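PatF (PDB 4BG2) probably acts as a prenyltransferase-like protein in the biosynthesis of patellamides, which are cyanobactin natural products. Local coordinates at residues A[94-106]-A[176-188]. Sequence-based numbering, arbitrary orientation.
Sequences LGVRINRDSFDRF and IGFELFFDGRSRV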
loop_
_atom_site.group_PDB
_atom_site.type_symbol
_atom_site.label_atom_id
_atom_site.label_comp_id
_atom_site.label_asym_id
_atom_site.label_seq_id
_atom_site.Cartn_x
_atom_site.Cartn_y
_atom_site.Cartn_z
ATOM N N LEU A 94 -4.810 25.021 -4.566
ATOM C CA LEU A 94 -4.639 25.534 -5.928
ATOM C C LEU A 94 -3.562 24.728 -6.647
ATOM O O LEU A 94 -2.508 24.415 -6.075
ATOM C CB LEU A 94 -4.260 27.019 -5.936
ATOM C CG LEU A 94 -4.108 27.627 -7.344
ATOM C CD1 LEU A 94 -5.469 27.823 -8.002
ATOM C CD2 LEU A 94 -3.336 28.938 -7.334
ATOM N N GLY A 95 -3.848 24.396 -7.903
ATOM C CA GLY A 95 -2.911 23.673 -8.733
ATOM C C GLY A 95 -3.026 22.185 -8.556
ATOM O O GLY A 95 -2.260 21.444 -9.159
ATOM N N VAL A 96 -3.975 21.748 -7.726
ATOM C CA VAL A 96 -4.198 20.338 -7.479
ATOM C C VAL A 96 -5.563 19.963 -8.041
ATOM O O VAL A 96 -6.542 20.658 -7.845
ATOM C CB VAL A 96 -4.119 19.970 -5.974
ATOM C CG1 VAL A 96 -4.670 18.576 -5.735
ATOM C CG2 VAL A 96 -2.684 20.060 -5.478
ATOM N N ARG A 97 -5.597 18.849 -8.749
ATOM C CA ARG A 97 -6.807 18.366 -9.342
ATOM C C ARG A 97 -6.877 16.873 -9.031
ATOM O O ARG A 97 -5.886 16.138 -9.207
ATOM C CB ARG A 97 -6.773 18.632 -10.834
ATOM C CG ARG A 97 -8.022 18.199 -11.552
ATOM C CD ARG A 97 -8.110 18.893 -12.892
ATOM N NE ARG A 97 -9.177 18.354 -13.718
ATOM C CZ ARG A 97 -9.648 18.972 -14.793
ATOM N NH1 ARG A 97 -9.155 20.150 -15.164
ATOM N NH2 ARG A 97 -10.619 18.409 -15.497
ATOM N N ILE A 98 -8.025 16.449 -8.509
ATOM C CA ILE A 98 -8.205 15.091 -8.069
ATOM C C ILE A 98 -9.426 14.494 -8.761
ATOM O O ILE A 98 -10.524 15.002 -8.613
ATOM C CB ILE A 98 -8.428 15.047 -6.535
ATOM C CG1 ILE A 98 -7.184 15.492 -5.778
ATOM C CG2 ILE A 98 -8.810 13.655 -6.079
ATOM C CD1 ILE A 98 -6.004 14.566 -5.922
ATOM N N ASN A 99 -9.232 13.391 -9.471
ATOM C CA ASN A 99 -10.348 12.634 -10.007
ATOM C C ASN A 99 -10.709 11.538 -9.041
ATOM O O ASN A 99 -10.042 10.480 -8.993
ATOM C CB ASN A 99 -10.031 12.050 -11.382
ATOM C CG ASN A 99 -11.242 11.400 -12.032
ATOM O OD1 ASN A 99 -12.250 11.124 -11.387
ATOM N ND2 ASN A 99 -11.141 11.157 -13.315
ATOM N N ARG A 100 -11.772 11.777 -8.276
ATOM C CA ARG A 100 -12.197 10.822 -7.268
ATOM C C ARG A 100 -13.370 9.934 -7.707
ATOM O O ARG A 100 -13.918 9.225 -6.899
ATOM C CB ARG A 100 -12.508 11.535 -5.937
ATOM C CG ARG A 100 -13.531 12.666 -5.949
ATOM C CD ARG A 100 -13.860 13.079 -4.524
ATOM N NE ARG A 100 -13.157 14.295 -4.158
ATOM C CZ ARG A 100 -13.216 14.907 -2.975
ATOM N NH1 ARG A 100 -13.935 14.432 -1.965
ATOM N NH2 ARG A 100 -12.514 16.022 -2.807
ATOM N N ASP A 101 -13.702 9.935 -8.990
ATOM C CA ASP A 101 -14.848 9.185 -9.488
ATOM C C ASP A 101 -14.796 7.697 -9.103
ATOM O O ASP A 101 -15.756 7.201 -8.534
ATOM C CB ASP A 101 -15.018 9.375 -11.005
ATOM C CG ASP A 101 -15.476 10.797 -11.372
ATOM O OD1 ASP A 101 -15.688 11.630 -10.443
ATOM O OD2 ASP A 101 -15.630 11.095 -12.579
ATOM N N SER A 102 -13.678 7.002 -9.354
ATOM C CA SER A 102 -13.631 5.552 -9.088
ATOM C C SER A 102 -13.788 5.239 -7.630
ATOM O O SER A 102 -14.569 4.361 -7.249
ATOM C CB SER A 102 -12.320 4.936 -9.565
ATOM O OG SER A 102 -12.243 4.968 -10.966
ATOM N N PHE A 103 -13.046 5.955 -6.791
ATOM C CA PHE A 103 -13.171 5.762 -5.341
ATOM C C PHE A 103 -14.588 6.088 -4.798
ATOM O O PHE A 103 -15.141 5.336 -3.986
ATOM C CB PHE A 103 -12.132 6.598 -4.595
ATOM C CG PHE A 103 -12.137 6.371 -3.122
ATOM C CD1 PHE A 103 -11.650 5.181 -2.593
ATOM C CD2 PHE A 103 -12.625 7.332 -2.256
ATOM C CE1 PHE A 103 -11.673 4.936 -1.235
ATOM C CE2 PHE A 103 -12.649 7.096 -0.895
ATOM C CZ PHE A 103 -12.170 5.896 -0.383
ATOM N N ASP A 104 -15.162 7.204 -5.242
ATOM C CA ASP A 104 -16.529 7.549 -4.849
ATOM C C ASP A 104 -17.548 6.478 -5.259
ATOM O O ASP A 104 -18.408 6.115 -4.480
ATOM C CB ASP A 104 -16.961 8.878 -5.457
ATOM C CG ASP A 104 -16.311 10.052 -4.801
ATOM O OD1 ASP A 104 -15.823 9.910 -3.653
ATOM O OD2 ASP A 104 -16.296 11.132 -5.427
ATOM N N ARG A 105 -17.423 5.962 -6.471
ATOM C CA ARG A 105 -18.338 4.931 -6.940
ATOM C C ARG A 105 -18.149 3.627 -6.157
ATOM O O ARG A 105 -19.130 2.957 -5.823
ATOM C CB ARG A 105 -18.186 4.712 -8.436
ATOM C CG ARG A 105 -18.808 5.836 -9.251
ATOM C CD ARG A 105 -18.236 5.906 -10.652
ATOM N NE ARG A 105 -18.597 4.741 -11.456
ATOM C CZ ARG A 105 -18.058 4.424 -12.636
ATOM N NH1 ARG A 105 -17.098 5.164 -13.187
ATOM N NH2 ARG A 105 -18.469 3.337 -13.263
ATOM N N PHE A 106 -16.919 3.281 -5.803
ATOM C CA PHE A 106 -16.698 2.048 -5.048
ATOM C C PHE A 106 -17.246 2.211 -3.641
ATOM O O PHE A 106 -17.935 1.315 -3.116
ATOM C CB PHE A 106 -15.219 1.650 -5.005
ATOM C CG PHE A 106 -14.986 0.353 -4.288
ATOM C CD1 PHE A 106 -14.910 0.319 -2.926
ATOM C CD2 PHE A 106 -14.896 -0.827 -4.989
ATOM C CE1 PHE A 106 -14.723 -0.868 -2.256
ATOM C CE2 PHE A 106 -14.704 -2.024 -4.324
ATOM C CZ PHE A 106 -14.624 -2.041 -2.956
ATOM N N ILE A 176 -7.804 -3.637 -2.667
ATOM C CA ILE A 176 -8.042 -2.779 -3.820
ATOM C C ILE A 176 -7.435 -1.404 -3.552
ATOM O O ILE A 176 -7.707 -0.781 -2.529
ATOM C CB ILE A 176 -9.543 -2.646 -4.114
ATOM C CG1 ILE A 176 -10.142 -4.023 -4.398
ATOM C CG2 ILE A 176 -9.766 -1.701 -5.289
ATOM C CD1 ILE A 176 -11.656 -4.061 -4.268
ATOM N N GLY A 177 -6.575 -0.957 -4.468
ATOM C CA GLY A 177 -5.891 0.329 -4.381
ATOM C C GLY A 177 -6.518 1.362 -5.303
ATOM O O GLY A 177 -6.913 1.048 -6.421
ATOM N N PHE A 178 -6.635 2.588 -4.803
ATOM C CA PHE A 178 -7.069 3.719 -5.612
ATOM C C PHE A 178 -6.005 4.775 -5.451
ATOM O O PHE A 178 -5.768 5.225 -4.329
ATOM C CB PHE A 178 -8.398 4.260 -5.082
ATOM C CG PHE A 178 -9.526 3.295 -5.212
ATOM C CD1 PHE A 178 -9.801 2.391 -4.187
ATOM C CD2 PHE A 178 -10.333 3.282 -6.346
ATOM C CE1 PHE A 178 -10.859 1.523 -4.290
ATOM C CE2 PHE A 178 -11.402 2.416 -6.448
ATOM C CZ PHE A 178 -11.662 1.527 -5.422
ATOM N N GLU A 179 -5.329 5.129 -6.541
ATOM C CA GLU A 179 -4.307 6.154 -6.494
ATOM C C GLU A 179 -4.800 7.372 -7.233
ATOM O O GLU A 179 -5.178 7.285 -8.384
ATOM C CB GLU A 179 -2.956 5.696 -7.079
ATOM C CG GLU A 179 -1.860 6.740 -6.860
ATOM C CD GLU A 179 -0.440 6.164 -6.837
ATOM O OE1 GLU A 179 -0.232 5.083 -7.412
ATOM O OE2 GLU A 179 0.451 6.768 -6.198
ATOM N N LEU A 180 -4.798 8.508 -6.548
ATOM C CA LEU A 180 -5.325 9.748 -7.094
ATOM C C LEU A 180 -4.246 10.786 -7.207
ATOM O O LEU A 180 -3.890 11.424 -6.223
ATOM C CB LEU A 180 -6.460 10.269 -6.211
ATOM C CG LEU A 180 -7.705 9.369 -6.104
ATOM C CD1 LEU A 180 -7.432 8.127 -5.281
ATOM C CD2 LEU A 180 -8.848 10.132 -5.465
ATOM N N PHE A 181 -3.731 10.963 -8.416
ATOM C CA PHE A 181 -2.667 11.903 -8.657
ATOM C C PHE A 181 -3.205 13.329 -8.736
ATOM O O PHE A 181 -4.352 13.569 -9.154
ATOM C CB PHE A 181 -1.917 11.548 -9.924
ATOM C CG PHE A 181 -1.169 10.246 -9.853
ATOM C CD1 PHE A 181 0.115 10.195 -9.326
ATOM C CD2 PHE A 181 -1.721 9.076 -10.361
ATOM C CE1 PHE A 181 0.833 9.013 -9.306
ATOM C CE2 PHE A 181 -1.007 7.886 -10.343
ATOM C CZ PHE A 181 0.273 7.854 -9.804
ATOM N N PHE A 182 -2.342 14.278 -8.394
ATOM C CA PHE A 182 -2.746 15.676 -8.282
ATOM C C PHE A 182 -2.838 16.401 -9.627
ATOM O O PHE A 182 -3.272 17.532 -9.672
ATOM C CB PHE A 182 -1.815 16.431 -7.341
ATOM C CG PHE A 182 -1.814 15.912 -5.937
ATOM C CD1 PHE A 182 -2.782 15.034 -5.497
ATOM C CD2 PHE A 182 -0.860 16.329 -5.050
ATOM C CE1 PHE A 182 -2.782 14.552 -4.206
ATOM C CE2 PHE A 182 -0.864 15.882 -3.747
ATOM C CZ PHE A 182 -1.824 14.983 -3.322
ATOM N N ASP A 183 -2.482 15.730 -10.717
ATOM C CA ASP A 183 -2.753 16.242 -12.059
ATOM C C ASP A 183 -4.050 15.713 -12.666
ATOM O O ASP A 183 -4.322 15.950 -13.844
ATOM C CB ASP A 183 -1.599 15.891 -12.998
ATOM C CG ASP A 183 -1.419 14.411 -13.182
ATOM O OD1 ASP A 183 -2.112 13.598 -12.505
ATOM O OD2 ASP A 183 -0.542 14.035 -13.997
ATOM N N GLY A 184 -4.847 14.987 -11.895
ATOM C CA GLY A 184 -6.133 14.497 -12.385
ATOM C C GLY A 184 -6.111 13.039 -12.856
ATOM O O GLY A 184 -7.153 12.472 -13.108
ATOM N N ARG A 185 -4.942 12.408 -12.931
ATOM C CA ARG A 185 -4.888 10.967 -13.221
ATOM C C ARG A 185 -5.282 10.145 -12.008
ATOM O O ARG A 185 -4.944 10.475 -10.877
ATOM C CB ARG A 185 -3.502 10.544 -13.627
ATOM C CG ARG A 185 -3.133 10.905 -15.043
ATOM C CD ARG A 185 -1.717 10.416 -15.325
ATOM N NE ARG A 185 -0.777 11.133 -14.478
ATOM C CZ ARG A 185 0.090 10.581 -13.634
ATOM N NH1 ARG A 185 0.211 9.269 -13.516
ATOM N NH2 ARG A 185 0.855 11.376 -12.907
ATOM N N SER A 186 -5.975 9.051 -12.247
ATOM C CA SER A 186 -6.332 8.132 -11.187
ATOM C C SER A 186 -6.119 6.713 -11.667
ATOM O O SER A 186 -6.138 6.459 -12.859
ATOM C CB SER A 186 -7.768 8.377 -10.725
ATOM O OG SER A 186 -8.686 7.995 -11.756
ATOM N N ARG A 187 -5.902 5.792 -10.733
ATOM C CA ARG A 187 -5.681 4.405 -11.049
ATOM C C ARG A 187 -6.349 3.524 -10.007
ATOM O O ARG A 187 -6.485 3.897 -8.847
ATOM C CB ARG A 187 -4.171 4.089 -11.113
ATOM C CG ARG A 187 -3.822 2.746 -11.748
ATOM C CD ARG A 187 -2.309 2.426 -11.693
ATOM N NE ARG A 187 -1.935 2.118 -10.330
ATOM C CZ ARG A 187 -1.280 2.936 -9.509
ATOM N NH1 ARG A 187 -0.822 4.114 -9.915
ATOM N NH2 ARG A 187 -1.067 2.553 -8.263
ATOM N N VAL A 188 -6.751 2.346 -10.459
ATOM C CA VAL A 188 -7.319 1.323 -9.627
ATOM C C VAL A 188 -6.380 0.098 -9.747
ATOM O O VAL A 188 -6.093 -0.358 -10.843
ATOM C CB VAL A 188 -8.754 0.952 -10.082
ATOM C CG1 VAL A 188 -9.359 -0.111 -9.197
ATOM C CG2 VAL A 188 -9.656 2.177 -10.090
HETATM O O HOH W 1 -6.648 12.258 -9.468
HETATM O O HOH W 2 -11.338 8.187 -10.578
HETATM O O HOH W 3 -9.480 5.440 -11.474
#
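Helix 101-110 and its lead-in loop pack on the outer face of an antiparallel beta-barrel, an alpha-beta arrangement consistent with the ABBA fold of related prenyltransferases; the partner is the hairpin of strands 173-181 and 186-194. Over residues 101-106 and 176-181 the axes approach to 9.0 Å, nearer antiparallel than parallel. Phe103, Phe106 and Phe178 form an aromatic cluster between them. The edge of Phe103 meets the face of Phe178 in a T-shaped pair, planes at 76°, with CD1 of Phe103 3.7 Å from CD1 of Phe178. The Phe103 side chain extends away from its backbone N (chi1 -176°), which brings CD1 over the same face of Phe178 as its own CA, a CH-pi donor. Phe178 CZ lies 3.6 Å from CB of Phe106, the two rings meeting obliquely, and CE2 of Phe106 meets Ile176 CD1. Replacing Phe178 with alanine is likely to deprive the Phe103 edge and CA of their aromatic face and open a gap beside Phe106. Helix 147-157 borders this end through Phe106 and Ile176. Further along, Leu180 CD2 abuts Ile98 CG2 at 3.6 Å, the two side chains crossing at about a right angle, while Ile98 CD1 comes alongside CD1 of Phe182, and Val96 CG1 packs near CG of the same ring. Waters bridge the polar margin: one accepts from Asn99 N and donates to the carbonyls of Phe181 and Arg185, and another joins the hydroxyls of Ser102 and Ser186. At the hairpin turn, Arg97 N donates to Phe182 O at 2.8 Å, nearly straight (161° at the hydrogen) but tilted out of the carbonyl plane.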